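Local coordinates for protein bifunctional cytochrome P450/NADPH--P450 reductase (PDB 7F3H) that probably catalyses NADPH-dependent monooxygenation as a self-sufficient fusion of a haem cytochrome P450 with its reductase, and has been evolved for stereoselective hydroxylation, at residues A[122-125]-A[126-130]; A[142-145]-A[146-150]; A[268-271]-A[272-275]; A[315-318]-A[319-322]. All blocks are in the same frame, centred on the assembly; numbering follows the deposited sequence.

Contact 1 of 4, residues A[122-125]-A[126-130]; sequences QMLE and VAQAL
Q122, M123 and L124 hand their carbonyl oxygens to the amides of V126, A127 and Q128, four residues on, in regular alpha-helical bonds; the tightest is A127 N to M123 O at 2.8 Å. One step further the pairing slackens, and A129 N reaches E125 O in a weak bond of 3.3 Å. The side chains add one real meeting of their own. L124, with CG anti to its backbone N (chi1 178°), crosses the extended chain of Q128, so that L124 CG lies 3.8 Å from Q128 CD, while L124 CD1 sits 3.9 Å from Q128 NE2. This is a van der Waals contact of the leucine branch with the glutamine amide. In P450 terms helix 113-137 corresponds to the D helix, part of the helix bundle beside the haem, and its faces are divided accordingly. V126 leans CG2 back over its own turn, 3.7 Å from Q122 O, and packs on L151, D154 and T155 of helix 144-161. M123 and A127 turn to helix 408-425, with the M123 side chain about 7 Å from the haem. The polar ends of this turn find their partners elsewhere: Q122 OE1 is hydrogen-bonded to S159 OG, and E125 OE1 forms a salt bridge with R164.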
loop_
_atom_site.group_PDB
_atom_site.type_symbol
_atom_site.label_atom_id
_atom_site.label_comp_id
_atom_site.label_asym_id
_atom_site.label_seq_id
_atom_site.Cartn_x
_atom_site.Cartn_y
_atom_site.Cartn_z
ATOM N N GLN A 122 17.571 -2.404 -10.530
ATOM C CA GLN A 122 17.568 -2.087 -9.104
ATOM C C GLN A 122 16.622 -3.013 -8.348
ATOM O O GLN A 122 17.014 -3.639 -7.355
ATOM C CB GLN A 122 17.195 -0.618 -8.897
ATOM C CG GLN A 122 18.067 0.340 -9.720
ATOM C CD GLN A 122 17.280 1.518 -10.279
ATOM O OE1 GLN A 122 16.203 1.864 -9.777
ATOM N NE2 GLN A 122 17.791 2.109 -11.357
ATOM N N MET A 123 15.391 -3.170 -8.838
ATOM C CA MET A 123 14.485 -4.132 -8.220
ATOM C C MET A 123 15.135 -5.511 -8.183
ATOM O O MET A 123 15.125 -6.205 -7.150
ATOM C CB MET A 123 13.158 -4.177 -8.974
ATOM C CG MET A 123 12.458 -2.825 -9.116
ATOM S SD MET A 123 11.037 -3.036 -10.233
ATOM C CE MET A 123 9.916 -1.750 -9.691
ATOM N N LEU A 124 15.734 -5.916 -9.306
ATOM C CA LEU A 124 16.335 -7.241 -9.353
ATOM C C LEU A 124 17.461 -7.352 -8.340
ATOM O O LEU A 124 17.577 -8.366 -7.631
ATOM C CB LEU A 124 16.821 -7.550 -10.769
ATOM C CG LEU A 124 17.533 -8.869 -11.089
ATOM C CD1 LEU A 124 16.605 -10.111 -11.056
ATOM C CD2 LEU A 124 18.176 -8.710 -12.465
ATOM N N GLU A 125 18.244 -6.288 -8.180
ATOM C CA GLU A 125 19.354 -6.385 -7.244
ATOM C C GLU A 125 18.826 -6.745 -5.872
ATOM O O GLU A 125 19.380 -7.615 -5.183
ATOM C CB GLU A 125 20.150 -5.083 -7.200
ATOM C CG GLU A 125 21.343 -5.109 -6.212
ATOM C CD GLU A 125 22.013 -3.735 -6.088
ATOM O OE1 GLU A 125 22.262 -3.075 -7.137
ATOM O OE2 GLU A 125 22.264 -3.299 -4.939
ATOM N N VAL A 126 17.736 -6.086 -5.462
ATOM C CA VAL A 126 17.221 -6.344 -4.131
ATOM C C VAL A 126 16.567 -7.726 -4.082
ATOM O O VAL A 126 16.824 -8.510 -3.158
ATOM C CB VAL A 126 16.268 -5.216 -3.697
ATOM C CG1 VAL A 126 15.734 -5.510 -2.333
ATOM C CG2 VAL A 126 16.993 -3.859 -3.687
ATOM N N ALA A 127 15.775 -8.071 -5.112
ATOM C CA ALA A 127 15.062 -9.344 -5.100
ATOM C C ALA A 127 16.040 -10.512 -4.956
ATOM O O ALA A 127 15.837 -11.415 -4.120
ATOM C CB ALA A 127 14.200 -9.469 -6.361
ATOM N N GLN A 128 17.151 -10.462 -5.704
ATOM C CA GLN A 128 18.175 -11.503 -5.617
ATOM C C GLN A 128 18.728 -11.612 -4.196
ATOM O O GLN A 128 18.913 -12.723 -3.679
ATOM C CB GLN A 128 19.286 -11.215 -6.642
ATOM C CG GLN A 128 18.862 -11.523 -8.090
ATOM C CD GLN A 128 19.890 -11.116 -9.129
ATOM O OE1 GLN A 128 20.584 -10.103 -8.988
ATOM N NE2 GLN A 128 19.981 -11.895 -10.199
ATOM N N ALA A 129 18.908 -10.475 -3.517
ATOM C CA ALA A 129 19.387 -10.509 -2.135
ATOM C C ALA A 129 18.397 -11.223 -1.216
ATOM O O ALA A 129 18.805 -12.046 -0.379
ATOM C CB ALA A 129 19.668 -9.097 -1.642
ATOM N N LEU A 130 17.091 -10.968 -1.399
ATOM C CA LEU A 130 16.071 -11.726 -0.672
ATOM C C LEU A 130 16.261 -13.209 -0.901
ATOM O O LEU A 130 16.402 -13.985 0.048
ATOM C CB LEU A 130 14.667 -11.316 -1.128
ATOM C CG LEU A 130 13.489 -12.220 -0.726
ATOM C CD1 LEU A 130 12.991 -11.931 0.666
ATOM C CD2 LEU A 130 12.379 -12.014 -1.660
#

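Contact 2 of 4, residues A[142-145]-A[146-150]; sequences VRVA and DDMTR
V144 and M148 lie side by side and point the same way, V144 CG1 approaching M148 CG at 4.2 Å, on the flank of the helix that faces helix 254-285. M148 CG lies beside the backbone N (chi1 -66°), which brings it to 3.2 Å from V144 O; the bend at chi2 then sends the sulfur end off toward L130 of helix 113-137. On another flank the chain turns polar. R143, the N-cap residue, sets its CB 3.8 Å from D146 CB, with the rest of the arginine running on beyond that touch. D147 has its CG beside the backbone N (chi1 -83°), which swings the carboxylate back toward the strand end. There a water bridges the two segments, accepting from R143 N at 2.9 Å and donating to D147 OD2 at 2.7 Å. Backbone bonds from D147 N to R143 O (2.9 Å) and from M148 N to V144 O close the opening turn of helix 144-161, the E helix of the P450 fold, as it leaves strand 142-143. D147 also meets K133 in a salt bridge and W134 NE1 in a hydrogen bond. Two acids in the first turn, D146 and D147, would suit the positive end of the helix dipole, and K133 probably helps keep D147 ionised in its buried setting.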
loop_
_atom_site.group_PDB
_atom_site.type_symbol
_atom_site.label_atom_id
_atom_site.label_comp_id
_atom_site.label_asym_id
_atom_site.label_seq_id
_atom_site.Cartn_x
_atom_site.Cartn_y
_atom_site.Cartn_z
ATOM N N VAL A 142 11.081 -18.532 7.850
ATOM C CA VAL A 142 11.041 -17.262 7.148
ATOM C C VAL A 142 9.982 -16.375 7.795
ATOM O O VAL A 142 8.845 -16.814 8.011
ATOM C CB VAL A 142 10.761 -17.495 5.659
ATOM C CG1 VAL A 142 10.204 -16.219 5.003
ATOM C CG2 VAL A 142 12.044 -17.954 4.991
ATOM N N ARG A 143 10.386 -15.160 8.201
ATOM C CA ARG A 143 9.479 -14.149 8.743
ATOM C C ARG A 143 8.979 -13.301 7.575
ATOM O O ARG A 143 9.641 -12.347 7.136
ATOM C CB ARG A 143 10.189 -13.322 9.815
ATOM C CG ARG A 143 10.784 -14.208 10.932
ATOM C CD ARG A 143 11.212 -13.447 12.168
ATOM N NE ARG A 143 10.214 -13.538 13.233
ATOM C CZ ARG A 143 9.600 -12.484 13.780
ATOM N NH1 ARG A 143 9.888 -11.245 13.362
ATOM N NH2 ARG A 143 8.700 -12.659 14.748
ATOM N N VAL A 144 7.787 -13.635 7.078
ATOM C CA VAL A 144 7.385 -13.185 5.749
ATOM C C VAL A 144 7.210 -11.670 5.721
ATOM O O VAL A 144 7.828 -10.973 4.909
ATOM C CB VAL A 144 6.119 -13.927 5.301
ATOM C CG1 VAL A 144 5.590 -13.321 4.019
ATOM C CG2 VAL A 144 6.414 -15.440 5.124
ATOM N N ALA A 145 6.361 -11.141 6.609
ATOM C CA ALA A 145 6.158 -9.703 6.686
ATOM C C ALA A 145 7.490 -8.978 6.823
ATOM O O ALA A 145 7.749 -7.975 6.139
ATOM C CB ALA A 145 5.255 -9.383 7.877
ATOM N N ASP A 146 8.366 -9.511 7.679
ATOM C CA ASP A 146 9.636 -8.857 7.975
ATOM C C ASP A 146 10.541 -8.793 6.740
ATOM O O ASP A 146 11.027 -7.712 6.365
ATOM C CB ASP A 146 10.297 -9.606 9.134
ATOM C CG ASP A 146 11.723 -9.185 9.362
ATOM O OD1 ASP A 146 11.946 -8.027 9.812
ATOM O OD2 ASP A 146 12.618 -10.031 9.075
ATOM N N ASP A 147 10.715 -9.925 6.049
ATOM C CA ASP A 147 11.574 -9.953 4.878
ATOM C C ASP A 147 10.970 -9.207 3.690
ATOM O O ASP A 147 11.714 -8.649 2.878
ATOM C CB ASP A 147 11.883 -11.389 4.516
ATOM C CG ASP A 147 13.011 -11.950 5.327
ATOM O OD1 ASP A 147 13.670 -11.172 6.054
ATOM O OD2 ASP A 147 13.238 -13.164 5.239
ATOM N N MET A 148 9.629 -9.155 3.580
ATOM C CA MET A 148 9.006 -8.336 2.539
ATOM C C MET A 148 9.235 -6.841 2.797
ATOM O O MET A 148 9.483 -6.078 1.854
ATOM C CB MET A 148 7.503 -8.646 2.450
ATOM C CG MET A 148 7.163 -10.051 1.969
ATOM S SD MET A 148 8.020 -10.558 0.440
ATOM C CE MET A 148 9.060 -11.881 0.995
ATOM N N THR A 149 9.142 -6.404 4.062
ATOM C CA THR A 149 9.491 -5.024 4.412
ATOM C C THR A 149 10.933 -4.696 4.096
ATOM O O THR A 149 11.223 -3.608 3.588
ATOM C CB THR A 149 9.187 -4.755 5.883
ATOM O OG1 THR A 149 7.767 -4.727 6.083
ATOM C CG2 THR A 149 9.940 -3.547 6.448
ATOM N N ARG A 150 11.853 -5.608 4.405
ATOM C CA ARG A 150 13.216 -5.424 3.926
ATOM C C ARG A 150 13.248 -5.243 2.407
ATOM O O ARG A 150 13.830 -4.266 1.897
ATOM C CB ARG A 150 14.078 -6.610 4.334
ATOM C CG ARG A 150 14.283 -6.740 5.817
ATOM C CD ARG A 150 15.305 -7.817 6.101
ATOM N NE ARG A 150 15.922 -7.580 7.394
ATOM C CZ ARG A 150 15.542 -8.217 8.491
ATOM N NH1 ARG A 150 14.573 -9.117 8.412
ATOM N NH2 ARG A 150 16.128 -7.978 9.655
HETATM O O HOH W 1 13.135 -14.454 7.644
#

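Contact 3 of 4, residues A[268-271]-A[272-275]; sequences GHET and TSGL. With HEM (protoporphyrin IX containing Fe), chain E.
The long distal helix of cytochromes P450 runs over the haem, and G268 to T272 belong to its signature sequence AGHETT, here on helix 254-285. G268 CA lies 3.5 Å from HEM C3B. T271 OG1 stands above the methine-bridge side of pyrrole C, 3.2 Å from HEM C1C, with CB and CG2 over the pyrrole itself. The helix is kinked here: the amides of E270 and T271 make no bond to the turn before, consistent with the distorted stretch at which P450s bind and activate dioxygen. Hydroxyls take up acceptors around the kink. T271 OG1 is hydrogen-bonded to A267 O. T272 OG1, lying beside its own backbone N (chi1 -48°), donates to G268 O at 2.7 Å and keeps a place 3.5 Å from HEM CAB. Past the kink i to i+4 bonds resume, L275 N to T271 O at 2.9 Å, though G274 N still meets E270 O from 41° above the carbonyl plane. T152 OG1 of helix 144-161 is also hydrogen-bonded to H269 O, tying the two helices together. That same oxygen is gripped from within the helix by both donors of S273, N at 2.8 Å and OG at 2.9 Å, which come to H269 O from opposite faces of its carbonyl plane.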
loop_
_atom_site.group_PDB
_atom_site.type_symbol
_atom_site.label_atom_id
_atom_site.label_comp_id
_atom_site.label_asym_id
_atom_site.label_seq_id
_atom_site.Cartn_x
_atom_site.Cartn_y
_atom_site.Cartn_z
ATOM N N GLY A 268 5.226 3.562 0.197
ATOM C CA GLY A 268 5.603 2.457 -0.641
ATOM C C GLY A 268 5.956 1.184 0.093
ATOM O O GLY A 268 5.845 0.116 -0.514
ATOM N N HIS A 269 6.357 1.229 1.367
ATOM C CA HIS A 269 6.921 -0.047 1.789
ATOM C C HIS A 269 5.870 -0.978 2.399
ATOM O O HIS A 269 5.857 -2.164 2.067
ATOM C CB HIS A 269 8.134 0.120 2.714
ATOM C CG HIS A 269 7.809 0.319 4.158
ATOM N ND1 HIS A 269 7.409 1.534 4.685
ATOM C CD2 HIS A 269 7.871 -0.550 5.197
ATOM C CE1 HIS A 269 7.235 1.398 5.991
ATOM N NE2 HIS A 269 7.505 0.145 6.322
ATOM N N GLU A 270 4.993 -0.491 3.288
ATOM C CA GLU A 270 4.077 -1.418 3.935
ATOM C C GLU A 270 2.860 -1.742 3.070
ATOM O O GLU A 270 2.326 -2.849 3.185
ATOM C CB GLU A 270 3.635 -0.868 5.289
ATOM C CG GLU A 270 4.478 -1.429 6.431
ATOM C CD GLU A 270 3.984 -1.026 7.809
ATOM O OE1 GLU A 270 4.149 -1.852 8.743
ATOM O OE2 GLU A 270 3.448 0.108 7.959
ATOM N N THR A 271 2.497 -0.878 2.115
ATOM C CA THR A 271 1.511 -1.269 1.113
ATOM C C THR A 271 2.016 -2.453 0.290
ATOM O O THR A 271 1.345 -3.478 0.177
ATOM C CB THR A 271 1.195 -0.095 0.179
ATOM O OG1 THR A 271 2.418 0.533 -0.241
ATOM C CG2 THR A 271 0.298 0.900 0.842
ATOM N N THR A 272 3.210 -2.313 -0.291
ATOM C CA THR A 272 3.779 -3.326 -1.168
ATOM C C THR A 272 4.168 -4.585 -0.411
ATOM O O THR A 272 3.879 -5.698 -0.866
ATOM C CB THR A 272 4.974 -2.722 -1.869
ATOM O OG1 THR A 272 4.558 -1.441 -2.375
ATOM C CG2 THR A 272 5.469 -3.622 -2.996
ATOM N N SER A 273 4.825 -4.448 0.754
ATOM C CA SER A 273 5.152 -5.644 1.516
ATOM C C SER A 273 3.873 -6.331 1.981
ATOM O O SER A 273 3.807 -7.561 1.999
ATOM C CB SER A 273 6.076 -5.326 2.703
ATOM O OG SER A 273 5.400 -4.553 3.669
ATOM N N GLY A 274 2.852 -5.558 2.378
ATOM C CA GLY A 274 1.567 -6.152 2.684
ATOM C C GLY A 274 1.004 -6.959 1.531
ATOM O O GLY A 274 0.574 -8.107 1.707
ATOM N N LEU A 275 0.976 -6.357 0.330
ATOM C CA LEU A 275 0.473 -7.072 -0.838
ATOM C C LEU A 275 1.215 -8.393 -1.000
ATOM O O LEU A 275 0.598 -9.433 -1.272
ATOM C CB LEU A 275 0.586 -6.206 -2.098
ATOM C CG LEU A 275 0.366 -6.918 -3.447
ATOM C CD1 LEU A 275 -0.903 -7.754 -3.433
ATOM C CD2 LEU A 275 0.348 -5.954 -4.669
HETATM C CHA HEM E . -1.374 6.961 -3.034
HETATM C CHB HEM E . 3.354 6.063 -3.709
HETATM C CHC HEM E . 2.461 1.279 -3.444
HETATM C CHD HEM E . -2.202 2.197 -2.480
HETATM C C1A HEM E . -0.028 7.128 -3.245
HETATM C C2A HEM E . 0.657 8.401 -3.320
HETATM C C3A HEM E . 1.961 8.175 -3.543
HETATM C C4A HEM E . 2.158 6.734 -3.536
HETATM C CMA HEM E . 3.066 9.250 -3.706
HETATM C CAA HEM E . -0.057 9.761 -3.269
HETATM C CBA HEM E . -0.355 10.173 -4.715
HETATM C CGA HEM E . -0.996 11.558 -4.805
HETATM O O1A HEM E . -0.518 12.341 -5.671
HETATM O O2A HEM E . -1.881 11.966 -3.993
HETATM C C1B HEM E . 3.534 4.695 -3.740
HETATM C C2B HEM E . 4.785 3.990 -3.991
HETATM C C3B HEM E . 4.512 2.674 -3.966
HETATM C C4B HEM E . 3.111 2.509 -3.626
HETATM C CMB HEM E . 6.121 4.686 -4.318
HETATM C CAB HEM E . 5.442 1.446 -4.090
HETATM C CBB HEM E . 6.774 1.500 -4.150
HETATM C C1C HEM E . 1.120 1.096 -3.145
HETATM C C2C HEM E . 0.406 -0.181 -3.022
HETATM C C3C HEM E . -0.871 0.137 -2.739
HETATM C C4C HEM E . -1.013 1.562 -2.720
HETATM C CMC HEM E . 1.045 -1.595 -3.149
HETATM C CAC HEM E . -2.103 -0.724 -2.505
HETATM C CBC HEM E . -2.063 -2.046 -2.579
HETATM C C1D HEM E . -2.387 3.564 -2.539
HETATM C C2D HEM E . -3.635 4.272 -2.267
HETATM C C3D HEM E . -3.384 5.570 -2.431
HETATM C C4D HEM E . -1.992 5.753 -2.788
HETATM C CMD HEM E . -5.004 3.652 -1.881
HETATM C CAD HEM E . -4.414 6.668 -2.240
HETATM C CBD HEM E . -4.322 6.986 -0.771
HETATM C CGD HEM E . -5.374 7.959 -0.362
HETATM O O1D HEM E . -5.151 8.553 0.721
HETATM O O2D HEM E . -6.404 8.139 -1.091
HETATM N NA HEM E . 0.926 6.139 -3.351
HETATM N NB HEM E . 2.539 3.769 -3.535
HETATM N NC HEM E . 0.218 2.132 -2.937
HETATM N ND HEM E . -1.413 4.499 -2.854
HETATM FE FE HEM E . 0.493 4.139 -3.278
#

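Contact 4 of 4, residues A[315-318]-A[319-322]; sequences LDVI and PRIL
D316 OD2 takes the shortest polar bond here, 2.7 Å from R320 NH2, and D316 OD1 takes R320 NE at 2.9 Å. The arginine thus grips the carboxylate side-on with two nitrogens, one to each oxygen, each met on its syn side. Both oxygens lie close to the guanidinium plane, yet the two flat groups are twisted 25° apart. A bend at chi3 (-73°) turns the guanidinium back to the start of the helix, and its remaining nitrogen, NH1, has a salt bridge with D380, so R320 serves two acids. D316 occupies the N-cap position without capping through its side chain; the carboxylate of E296 instead accepts from the amides of D316, V317 and I318. P319 falls within the first turn, where its missing amide hydrogen costs no helix bond, and packs its CD 3.5 Å from L315 CB. On the buried flank the V317 and I321 side chains cross, V317 CG1 meeting I321 CD1 at 3.7 Å. I321 N bonds to V317 O at 2.9 Å and L322 N to I318 O at 3.0 Å. Such is the opening of helix 317-329, the K helix of the P450 fold, which goes on to carry the family's ExxR motif.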
loop_
_atom_site.group_PDB
_atom_site.type_symbol
_atom_site.label_atom_id
_atom_site.label_comp_id
_atom_site.label_asym_id
_atom_site.label_seq_id
_atom_site.Cartn_x
_atom_site.Cartn_y
_atom_site.Cartn_z
ATOM N N LEU A 315 4.580 -12.140 -18.186
ATOM C CA LEU A 315 3.813 -12.878 -17.190
ATOM C C LEU A 315 2.311 -12.682 -17.374
ATOM O O LEU A 315 1.853 -11.608 -17.769
ATOM C CB LEU A 315 4.177 -12.408 -15.798
ATOM C CG LEU A 315 5.559 -12.694 -15.253
ATOM C CD1 LEU A 315 5.620 -11.950 -13.947
ATOM C CD2 LEU A 315 5.772 -14.172 -15.068
ATOM N N ASP A 316 1.536 -13.732 -17.029
ATOM C CA ASP A 316 0.072 -13.660 -17.080
ATOM C C ASP A 316 -0.595 -14.110 -15.780
ATOM O O ASP A 316 -1.433 -13.385 -15.214
ATOM C CB ASP A 316 -0.494 -14.514 -18.214
ATOM C CG ASP A 316 -1.963 -14.730 -18.057
ATOM O OD1 ASP A 316 -2.696 -13.724 -17.891
ATOM O OD2 ASP A 316 -2.387 -15.885 -18.014
ATOM N N VAL A 317 -0.231 -15.310 -15.308
ATOM C CA VAL A 317 -0.805 -15.838 -14.076
ATOM C C VAL A 317 -0.454 -14.937 -12.887
ATOM O O VAL A 317 -1.330 -14.524 -12.121
ATOM C CB VAL A 317 -0.308 -17.281 -13.844
ATOM C CG1 VAL A 317 -0.699 -17.787 -12.449
ATOM C CG2 VAL A 317 -0.835 -18.205 -14.935
ATOM N N ILE A 318 0.833 -14.605 -12.729
ATOM C CA ILE A 318 1.287 -13.864 -11.542
ATOM C C ILE A 318 0.642 -12.476 -11.447
ATOM O O ILE A 318 0.163 -12.114 -10.360
ATOM C CB ILE A 318 2.816 -13.832 -11.504
ATOM C CG1 ILE A 318 3.353 -15.181 -10.998
ATOM C CG2 ILE A 318 3.348 -12.687 -10.688
ATOM C CD1 ILE A 318 4.879 -15.257 -10.967
ATOM N N PRO A 319 0.604 -11.655 -12.519
ATOM C CA PRO A 319 -0.200 -10.427 -12.463
ATOM C C PRO A 319 -1.643 -10.652 -12.025
ATOM O O PRO A 319 -2.178 -9.870 -11.230
ATOM C CB PRO A 319 -0.128 -9.904 -13.907
ATOM C CG PRO A 319 1.117 -10.448 -14.452
ATOM C CD PRO A 319 1.300 -11.785 -13.817
ATOM N N ARG A 320 -2.325 -11.673 -12.552
ATOM C CA ARG A 320 -3.732 -11.825 -12.185
ATOM C C ARG A 320 -3.878 -12.277 -10.735
ATOM O O ARG A 320 -4.809 -11.845 -10.031
ATOM C CB ARG A 320 -4.389 -12.786 -13.155
ATOM C CG ARG A 320 -4.614 -12.160 -14.538
ATOM C CD ARG A 320 -5.446 -13.071 -15.439
ATOM N NE ARG A 320 -4.699 -14.233 -15.911
ATOM C CZ ARG A 320 -5.046 -15.510 -15.717
ATOM N NH1 ARG A 320 -6.151 -15.828 -15.029
ATOM N NH2 ARG A 320 -4.284 -16.481 -16.227
ATOM N N ILE A 321 -2.922 -13.069 -10.253
ATOM C CA ILE A 321 -2.856 -13.391 -8.831
ATOM C C ILE A 321 -2.819 -12.121 -8.010
ATOM O O ILE A 321 -3.533 -11.993 -7.011
ATOM C CB ILE A 321 -1.612 -14.249 -8.521
ATOM C CG1 ILE A 321 -1.822 -15.691 -8.965
ATOM C CG2 ILE A 321 -1.275 -14.163 -7.039
ATOM C CD1 ILE A 321 -0.535 -16.455 -9.002
ATOM N N LEU A 322 -1.952 -11.182 -8.405
ATOM C CA LEU A 322 -1.794 -9.961 -7.620
ATOM C C LEU A 322 -3.069 -9.125 -7.651
ATOM O O LEU A 322 -3.501 -8.611 -6.607
ATOM C CB LEU A 322 -0.587 -9.156 -8.110
ATOM C CG LEU A 322 0.812 -9.673 -7.717
ATOM C CD1 LEU A 322 1.929 -8.831 -8.365
ATOM C CD2 LEU A 322 1.010 -9.674 -6.200
#

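The four contacts follow in series along the chain, each a turn or start of one helix in the P450 haem domain: 113-137, then 144-161, 254-285 and 317-329. Contact 2 sits in the middle, touching both contact 1 and contact 3. Its centre lies 14 Å from that of contact 1, where L130 CD1 meets M148 CE at 3.9 Å, and 11 Å from that of contact 3, where M148 and T149 pack against S273 and H269. Contact 3 in turn touches contact 4 through L275 and L322, with centres 17 Å apart. Neighbouring helices thus form a chain of packing from the outer helix of contact 1 inward to the haem at contact 3, and on to contact 4.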